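Local structure of ornithine carbamoyltransferase (Campylobacter jejuni subsp. jejuni, 3TPF) at residues Gly241-Met249 against Gly267-His278; Ala166-Met177 against Gln194-Gly205. The protein catalyses the transfer of the carbamoyl group from carbamoyl phosphate to L-ornithine, giving L-citrulline and phosphate in the biosynthesis of arginine. All coordinates share one frame; numbering follows the deposited sequence.

Interaction 1: residues Gly241-Met249 against Gly267-His278; sequences GFMIDEKAM and GYEVSEEIFEKH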
# COMPACT_ATOMS: atom_id res chain seq x y z
N GLY B 241 -2.30 -37.37 18.42
CA GLY B 241 -2.88 -37.15 19.75
C GLY B 241 -2.95 -35.70 20.20
O GLY B 241 -3.45 -35.39 21.28
N PHE B 242 -2.49 -34.80 19.35
CA PHE B 242 -2.11 -33.46 19.84
C PHE B 242 -3.15 -32.35 19.76
O PHE B 242 -2.92 -31.24 20.21
CB PHE B 242 -0.80 -33.03 19.19
CG PHE B 242 0.39 -33.70 19.80
CD1 PHE B 242 1.16 -33.05 20.73
CD2 PHE B 242 0.69 -35.02 19.50
CE1 PHE B 242 2.25 -33.68 21.30
CE2 PHE B 242 1.77 -35.65 20.06
CZ PHE B 242 2.56 -34.98 20.97
N MSE B 243 -4.30 -32.64 19.21
CA MSE B 243 -5.29 -31.58 19.12
C MSE B 243 -5.69 -31.13 20.48
O MSE B 243 -5.76 -31.95 21.38
CB MSE B 243 -6.52 -32.13 18.40
CG MSE B 243 -7.73 -31.24 18.61
SE MSE B 243 -9.13 -31.81 17.35
CE MSE B 243 -9.20 -33.79 17.54
N ILE B 244 -5.99 -29.84 20.63
CA ILE B 244 -6.67 -29.33 21.83
C ILE B 244 -8.18 -29.40 21.67
O ILE B 244 -8.78 -28.77 20.79
CB ILE B 244 -6.34 -27.90 22.16
CG1 ILE B 244 -4.84 -27.75 22.36
CG2 ILE B 244 -7.09 -27.46 23.38
CD1 ILE B 244 -4.22 -28.73 23.35
N ASP B 245 -8.79 -30.23 22.49
CA ASP B 245 -10.22 -30.45 22.47
C ASP B 245 -10.75 -30.39 23.89
O ASP B 245 -9.99 -30.13 24.82
CB ASP B 245 -10.60 -31.76 21.72
CG ASP B 245 -9.93 -33.03 22.28
OD1 ASP B 245 -10.22 -34.11 21.69
OD2 ASP B 245 -9.17 -32.99 23.27
N GLU B 246 -12.05 -30.61 24.06
CA GLU B 246 -12.72 -30.48 25.37
C GLU B 246 -12.02 -31.33 26.43
O GLU B 246 -11.75 -30.87 27.54
CB GLU B 246 -14.21 -30.84 25.28
CG GLU B 246 -15.13 -30.02 26.20
CD GLU B 246 -16.46 -30.74 26.53
OE1 GLU B 246 -17.55 -30.14 26.29
OE2 GLU B 246 -16.41 -31.91 27.02
N LYS B 247 -11.73 -32.57 26.07
CA LYS B 247 -11.10 -33.49 27.05
C LYS B 247 -9.74 -32.97 27.48
O LYS B 247 -9.35 -33.14 28.64
CB LYS B 247 -10.94 -34.96 26.57
CG LYS B 247 -10.57 -35.92 27.73
CD LYS B 247 -10.48 -37.37 27.30
N ALA B 248 -9.01 -32.41 26.51
CA ALA B 248 -7.67 -31.90 26.78
C ALA B 248 -7.75 -30.71 27.74
O ALA B 248 -7.03 -30.67 28.71
CB ALA B 248 -6.96 -31.52 25.50
N MSE B 249 -8.64 -29.77 27.45
CA MSE B 249 -8.83 -28.60 28.32
C MSE B 249 -9.29 -28.99 29.68
O MSE B 249 -8.98 -28.29 30.66
CB MSE B 249 -9.87 -27.61 27.82
CG MSE B 249 -9.43 -26.77 26.62
SE MSE B 249 -7.65 -25.88 26.84
CE MSE B 249 -7.98 -24.29 28.02
N GLY B 267 -10.32 -28.55 13.51
CA GLY B 267 -10.29 -29.98 13.15
C GLY B 267 -8.89 -30.57 13.17
O GLY B 267 -8.71 -31.79 13.03
N TYR B 268 -7.91 -29.68 13.35
CA TYR B 268 -6.51 -30.07 13.43
C TYR B 268 -5.96 -29.75 14.82
O TYR B 268 -6.29 -30.44 15.79
CB TYR B 268 -5.71 -29.39 12.32
CG TYR B 268 -6.22 -29.76 10.99
CD1 TYR B 268 -7.16 -28.98 10.36
CD2 TYR B 268 -5.87 -30.99 10.41
CE1 TYR B 268 -7.70 -29.38 9.14
CE2 TYR B 268 -6.40 -31.39 9.20
CZ TYR B 268 -7.31 -30.58 8.57
OH TYR B 268 -7.84 -30.96 7.37
N GLU B 269 -5.17 -28.69 14.94
CA GLU B 269 -4.57 -28.39 16.23
C GLU B 269 -5.61 -28.00 17.28
O GLU B 269 -5.35 -28.02 18.47
CB GLU B 269 -3.53 -27.29 16.11
CG GLU B 269 -4.08 -25.90 15.88
CD GLU B 269 -4.35 -25.56 14.42
OE1 GLU B 269 -4.08 -26.39 13.48
OE2 GLU B 269 -4.84 -24.40 14.22
N VAL B 270 -6.78 -27.64 16.83
CA VAL B 270 -7.80 -27.24 17.74
C VAL B 270 -9.18 -27.63 17.20
O VAL B 270 -9.42 -27.56 15.98
CB VAL B 270 -7.71 -25.73 18.02
CG1 VAL B 270 -8.26 -24.93 16.86
CG2 VAL B 270 -8.49 -25.40 19.26
N SER B 271 -10.07 -28.07 18.08
CA SER B 271 -11.44 -28.37 17.69
C SER B 271 -12.26 -27.08 17.56
O SER B 271 -12.05 -26.12 18.26
CB SER B 271 -12.10 -29.29 18.68
OG SER B 271 -12.44 -28.58 19.85
N GLU B 272 -13.24 -27.13 16.69
CA GLU B 272 -14.19 -26.03 16.47
C GLU B 272 -14.86 -25.63 17.78
O GLU B 272 -14.89 -24.46 18.15
CB GLU B 272 -15.26 -26.43 15.46
CG GLU B 272 -16.04 -25.25 14.91
CD GLU B 272 -17.35 -24.93 15.65
OE1 GLU B 272 -17.88 -25.84 16.32
OE2 GLU B 272 -17.88 -23.78 15.49
N GLU B 273 -15.36 -26.63 18.50
CA GLU B 273 -16.10 -26.41 19.76
C GLU B 273 -15.23 -25.60 20.70
O GLU B 273 -15.61 -24.52 21.10
CB GLU B 273 -16.64 -27.74 20.44
CG GLU B 273 -17.98 -27.47 21.23
CD GLU B 273 -18.32 -28.38 22.46
OE1 GLU B 273 -17.38 -28.71 23.26
OE2 GLU B 273 -19.55 -28.72 22.63
N ILE B 274 -14.03 -26.09 20.95
CA ILE B 274 -13.14 -25.52 21.93
C ILE B 274 -12.62 -24.15 21.53
O ILE B 274 -12.44 -23.25 22.36
CB ILE B 274 -11.96 -26.47 22.27
CG1 ILE B 274 -11.60 -26.30 23.73
CG2 ILE B 274 -10.74 -26.22 21.41
CD1 ILE B 274 -12.76 -26.68 24.62
N PHE B 275 -12.38 -24.00 20.26
CA PHE B 275 -11.90 -22.74 19.71
C PHE B 275 -12.94 -21.67 19.92
O PHE B 275 -12.66 -20.64 20.51
CB PHE B 275 -11.62 -22.87 18.23
CG PHE B 275 -11.12 -21.61 17.59
CD1 PHE B 275 -11.98 -20.75 16.98
CD2 PHE B 275 -9.77 -21.29 17.60
CE1 PHE B 275 -11.52 -19.56 16.39
CE2 PHE B 275 -9.30 -20.07 17.05
CZ PHE B 275 -10.18 -19.21 16.43
N GLU B 276 -14.14 -21.96 19.48
CA GLU B 276 -15.25 -21.03 19.70
C GLU B 276 -15.56 -20.81 21.20
O GLU B 276 -15.90 -19.69 21.64
CB GLU B 276 -16.48 -21.43 18.96
CG GLU B 276 -16.39 -21.18 17.45
CD GLU B 276 -16.25 -19.70 17.10
OE1 GLU B 276 -16.73 -18.81 17.88
OE2 GLU B 276 -15.70 -19.41 16.01
N LYS B 277 -15.35 -21.84 22.00
CA LYS B 277 -15.53 -21.71 23.46
C LYS B 277 -14.63 -20.59 23.98
O LYS B 277 -15.05 -19.75 24.77
CB LYS B 277 -15.25 -23.00 24.22
CG LYS B 277 -15.88 -23.02 25.61
CD LYS B 277 -15.21 -24.03 26.51
CE LYS B 277 -15.71 -24.04 27.98
NZ LYS B 277 -14.53 -23.97 28.96
N HIS B 278 -13.44 -20.51 23.44
CA HIS B 278 -12.54 -19.42 23.78
C HIS B 278 -12.43 -18.25 22.78
O HIS B 278 -11.42 -17.57 22.73
CB HIS B 278 -11.16 -19.98 23.99
CG HIS B 278 -11.08 -20.87 25.16
ND1 HIS B 278 -11.32 -22.23 25.08
CD2 HIS B 278 -10.83 -20.59 26.47
CE1 HIS B 278 -11.19 -22.75 26.30
NE2 HIS B 278 -10.89 -21.78 27.15
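I244 and V270 form a single backbone bridge: I244 N donates to E269 O (2.9 Å) and S271 N to I244 O (3.1 Å). Just beyond the bridge each chain enters a helix, and both starts are N-capped by side chains. D245 OD2 accepts from A248 N; with OG between the backbone N and the carbonyl carbon (chi1 75°), S271 accepts through OG from I274 N (3.2 Å). I274 is the central apolar side chain. Its CG2 lies against I244 O and the CG2 of I244, while CG1 meets CG of selenomethionine M249 (3.6 Å) and CD1 reaches the backbone of E246. The M249 chain bends at chi2 (-51°) and chi3 (-78°), bringing CE obliquely to the H278 ring, 3.9 Å from NE2. That ring is steadied by ND1, which donates in the ring plane to I274 O (3.1 Å); H278 N reaches the same oxygen from the opposite face of its carbonyl plane. Selenomethionine M243 lies along the backbone from Y268 to S271. I244 and M249 pack on strand 217-220, and V270, I274 and H278 on L258 of strand 257-260. F275 packs on helix 279-302, while E276 forms salt bridges with R266 and with K82 and R86 of a neighbouring subunit.

Interaction 2: residues Ala166-Met177 against Gln194-Gly205; sequences AAILGFEISIAM and QALISGAKISLG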
# COMPACT_ATOMS: atom_id res chain seq x y z
N ALA B 166 9.51 -17.82 28.83
CA ALA B 166 9.21 -18.54 30.08
C ALA B 166 10.46 -18.53 30.96
O ALA B 166 10.44 -18.24 32.16
CB ALA B 166 8.81 -19.95 29.72
N ALA B 167 11.55 -18.79 30.27
CA ALA B 167 12.85 -18.93 30.87
C ALA B 167 13.29 -17.63 31.53
O ALA B 167 13.91 -17.65 32.65
CB ALA B 167 13.88 -19.33 29.80
N ILE B 168 13.01 -16.53 30.85
CA ILE B 168 13.45 -15.23 31.35
C ILE B 168 12.58 -14.83 32.51
O ILE B 168 13.06 -14.40 33.56
CB ILE B 168 13.46 -14.14 30.28
CG1 ILE B 168 14.53 -14.43 29.22
CG2 ILE B 168 13.77 -12.80 30.93
CD1 ILE B 168 14.50 -13.63 27.95
N LEU B 169 11.28 -15.04 32.33
CA LEU B 169 10.31 -14.46 33.25
C LEU B 169 10.17 -15.22 34.54
O LEU B 169 9.73 -14.66 35.55
CB LEU B 169 8.99 -14.35 32.57
CG LEU B 169 8.79 -13.19 31.56
CD1 LEU B 169 7.37 -13.39 31.03
CD2 LEU B 169 8.89 -11.78 32.13
N GLY B 170 10.56 -16.49 34.51
CA GLY B 170 10.44 -17.39 35.68
C GLY B 170 9.15 -18.23 35.73
O GLY B 170 8.74 -18.74 36.78
N PHE B 171 8.55 -18.41 34.57
CA PHE B 171 7.29 -19.12 34.46
C PHE B 171 7.52 -20.59 34.59
O PHE B 171 8.64 -21.09 34.51
CB PHE B 171 6.64 -18.89 33.08
CG PHE B 171 5.94 -17.58 32.92
CD1 PHE B 171 6.10 -16.56 33.85
CD2 PHE B 171 5.15 -17.36 31.80
CE1 PHE B 171 5.47 -15.34 33.65
CE2 PHE B 171 4.50 -16.16 31.63
CZ PHE B 171 4.66 -15.15 32.56
N GLU B 172 6.41 -21.28 34.80
CA GLU B 172 6.43 -22.74 34.87
C GLU B 172 5.85 -23.15 33.58
O GLU B 172 4.70 -22.85 33.31
CB GLU B 172 5.59 -23.25 36.01
CG GLU B 172 5.47 -24.75 36.06
CD GLU B 172 4.74 -25.26 37.31
OE1 GLU B 172 4.60 -24.50 38.31
OE2 GLU B 172 4.34 -26.44 37.27
N ILE B 173 6.66 -23.77 32.74
CA ILE B 173 6.18 -24.14 31.41
C ILE B 173 6.42 -25.59 31.06
O ILE B 173 7.52 -26.12 31.23
CB ILE B 173 6.78 -23.25 30.33
CG1 ILE B 173 6.13 -23.57 28.98
CG2 ILE B 173 8.27 -23.42 30.27
CD1 ILE B 173 6.52 -22.64 27.86
N SER B 174 5.36 -26.22 30.56
CA SER B 174 5.45 -27.59 29.99
C SER B 174 5.20 -27.59 28.49
O SER B 174 4.19 -27.08 28.02
CB SER B 174 4.44 -28.52 30.61
OG SER B 174 4.90 -28.88 31.89
N ILE B 175 6.16 -28.14 27.75
CA ILE B 175 6.06 -28.22 26.31
C ILE B 175 5.81 -29.63 25.89
O ILE B 175 6.48 -30.55 26.36
CB ILE B 175 7.34 -27.74 25.60
CG1 ILE B 175 7.56 -26.26 25.90
CG2 ILE B 175 7.25 -27.98 24.10
CD1 ILE B 175 8.82 -25.72 25.28
N ALA B 176 4.86 -29.78 24.97
CA ALA B 176 4.53 -31.09 24.42
C ALA B 176 4.52 -31.08 22.89
O ALA B 176 3.90 -30.24 22.28
CB ALA B 176 3.21 -31.63 24.98
N MSE B 177 5.31 -31.97 22.31
CA MSE B 177 5.42 -32.15 20.87
C MSE B 177 5.68 -33.62 20.60
O MSE B 177 6.03 -34.34 21.50
CB MSE B 177 6.59 -31.33 20.37
CG MSE B 177 7.91 -31.65 21.09
SE MSE B 177 9.41 -30.47 20.49
CE MSE B 177 8.69 -28.61 20.38
N GLN B 194 19.01 -19.67 31.64
CA GLN B 194 18.14 -18.61 32.14
C GLN B 194 17.24 -19.08 33.28
O GLN B 194 16.96 -18.32 34.20
CB GLN B 194 17.29 -18.02 31.03
CG GLN B 194 17.98 -16.86 30.36
CD GLN B 194 18.22 -15.71 31.30
OE1 GLN B 194 17.59 -15.61 32.35
NE2 GLN B 194 19.17 -14.85 30.93
N ALA B 195 16.78 -20.34 33.21
CA ALA B 195 15.88 -20.86 34.24
C ALA B 195 16.61 -20.79 35.60
O ALA B 195 16.02 -20.40 36.61
CB ALA B 195 15.45 -22.27 33.92
N LEU B 196 17.90 -21.15 35.61
CA LEU B 196 18.70 -21.09 36.85
C LEU B 196 18.58 -19.76 37.57
O LEU B 196 18.40 -19.71 38.78
CB LEU B 196 20.18 -21.36 36.56
CG LEU B 196 20.80 -22.70 36.84
CD1 LEU B 196 22.19 -22.63 36.26
CD2 LEU B 196 20.72 -22.90 38.32
N ILE B 197 18.73 -18.69 36.81
CA ILE B 197 18.68 -17.32 37.36
C ILE B 197 17.29 -17.01 37.86
O ILE B 197 17.14 -16.54 38.97
CB ILE B 197 19.04 -16.27 36.27
CG1 ILE B 197 20.55 -16.27 36.01
CG2 ILE B 197 18.52 -14.86 36.59
CD1 ILE B 197 21.35 -15.81 37.24
N SER B 198 16.30 -17.29 37.02
CA SER B 198 14.90 -16.89 37.26
C SER B 198 13.99 -17.85 38.01
O SER B 198 12.84 -17.53 38.30
CB SER B 198 14.19 -16.70 35.93
OG SER B 198 13.84 -17.97 35.42
N GLY B 199 14.48 -19.06 38.23
CA GLY B 199 13.67 -20.14 38.82
C GLY B 199 12.57 -20.72 37.96
O GLY B 199 11.59 -21.22 38.47
N ALA B 200 12.71 -20.64 36.65
CA ALA B 200 11.77 -21.29 35.72
C ALA B 200 11.71 -22.80 35.92
O ALA B 200 12.74 -23.51 36.06
CB ALA B 200 12.13 -21.00 34.30
N LYS B 201 10.48 -23.28 35.95
CA LYS B 201 10.22 -24.73 35.95
C LYS B 201 9.82 -25.13 34.51
O LYS B 201 8.64 -25.13 34.15
CB LYS B 201 9.16 -25.09 37.00
CG LYS B 201 9.58 -24.81 38.45
CD LYS B 201 8.41 -24.76 39.46
CE LYS B 201 8.87 -24.16 40.80
NZ LYS B 201 8.41 -24.84 42.07
N ILE B 202 10.84 -25.48 33.73
CA ILE B 202 10.70 -25.90 32.34
C ILE B 202 10.77 -27.40 32.18
O ILE B 202 11.63 -28.03 32.73
CB ILE B 202 11.85 -25.35 31.48
CG1 ILE B 202 11.89 -23.83 31.61
CG2 ILE B 202 11.73 -25.79 30.03
CD1 ILE B 202 13.00 -23.18 30.85
N SER B 203 9.84 -27.96 31.43
CA SER B 203 9.79 -29.42 31.15
C SER B 203 9.36 -29.66 29.70
O SER B 203 8.45 -29.00 29.22
CB SER B 203 8.83 -30.12 32.11
OG SER B 203 7.63 -29.38 32.26
N LEU B 204 10.02 -30.59 29.03
CA LEU B 204 9.69 -30.94 27.63
C LEU B 204 9.38 -32.41 27.52
O LEU B 204 10.10 -33.25 28.05
CB LEU B 204 10.83 -30.58 26.66
CG LEU B 204 10.97 -31.39 25.35
CD1 LEU B 204 9.91 -30.94 24.37
CD2 LEU B 204 12.37 -31.35 24.73
N GLY B 205 8.29 -32.72 26.82
CA GLY B 205 7.80 -34.10 26.72
C GLY B 205 7.09 -34.34 25.41
O GLY B 205 7.09 -33.50 24.53
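A167, near the end of helix 157-169, packs its CB against CB of Q194 (3.9 Å) and CD1 of I202, and its carbonyl O accepts from S198 OG (2.8 Å). S198 OG takes a further bond from A200 N, closing an ST turn, so one hydroxyl ties the end of helix 185-198 to the neighbouring helix. I168 lays its backbone O near S198 CB, touches CG of Q194 with its CG1 and also packs on helix 13-28. G170 leaves the helix with positive phi, its CA beside S198 OG. The F171 side chain packs on W162 of helix 157-169, while its O accepts from K201 N and begins the parallel pairing. From E172 on, the two strands run 4° from parallel with axes 4.7 Å apart. The extended E172 side chain crosses that of K201 obliquely, CG meeting CB; OE1 of E172 and NZ of K201 stay 5.4 Å apart, so any attraction is probably weak. I173 donates to K201 O and accepts from S203 N; its CG1 is anti to the backbone N (chi1 -174°), which leaves CG2 to lie alongside CG1 of I202 (3.9 Å). S174 joins its hydroxyl to that of S203 by a 2.8 Å OG-OG hydrogen bond on the face shared with E172 and K201. I175, bonded to S203 O and G205 N, presents CG2 to CD1 of L204 on the other face, where W188 of helix 185-198 also packs against L204. Past A176, selenomethionine M177 donates through N to G205 O (3.2 Å) and sets CG and SE against the same L204 methyl. Strand 172-176, helix 185-198 and strand 201-205 form a beta-alpha-beta unit of the Rossmann-like Asp/Orn-binding domain.

How the interactions relate
Interaction 2 comes first along the chain and is complete before interaction 1 begins; both belong to the Asp/Orn-binding domain, with centres about 24 Å apart. They involve different strands of one five-stranded parallel sheet: interaction 2 pairs edge strand 201-205 with 172-176, whereas interaction 1 lies against 217-220 and the opposite edge strand, 257-260. They meet at F242, whose ring packs on the end of strand 172-176, F242 CZ lying 3.4 Å from M177 C. Interaction 1 also comes near the predicted ligand sites, the E269 side chain being about 6 Å from that of D221 (L-ornithine) and about 7 Å from that of L262 (carbamoyl phosphate).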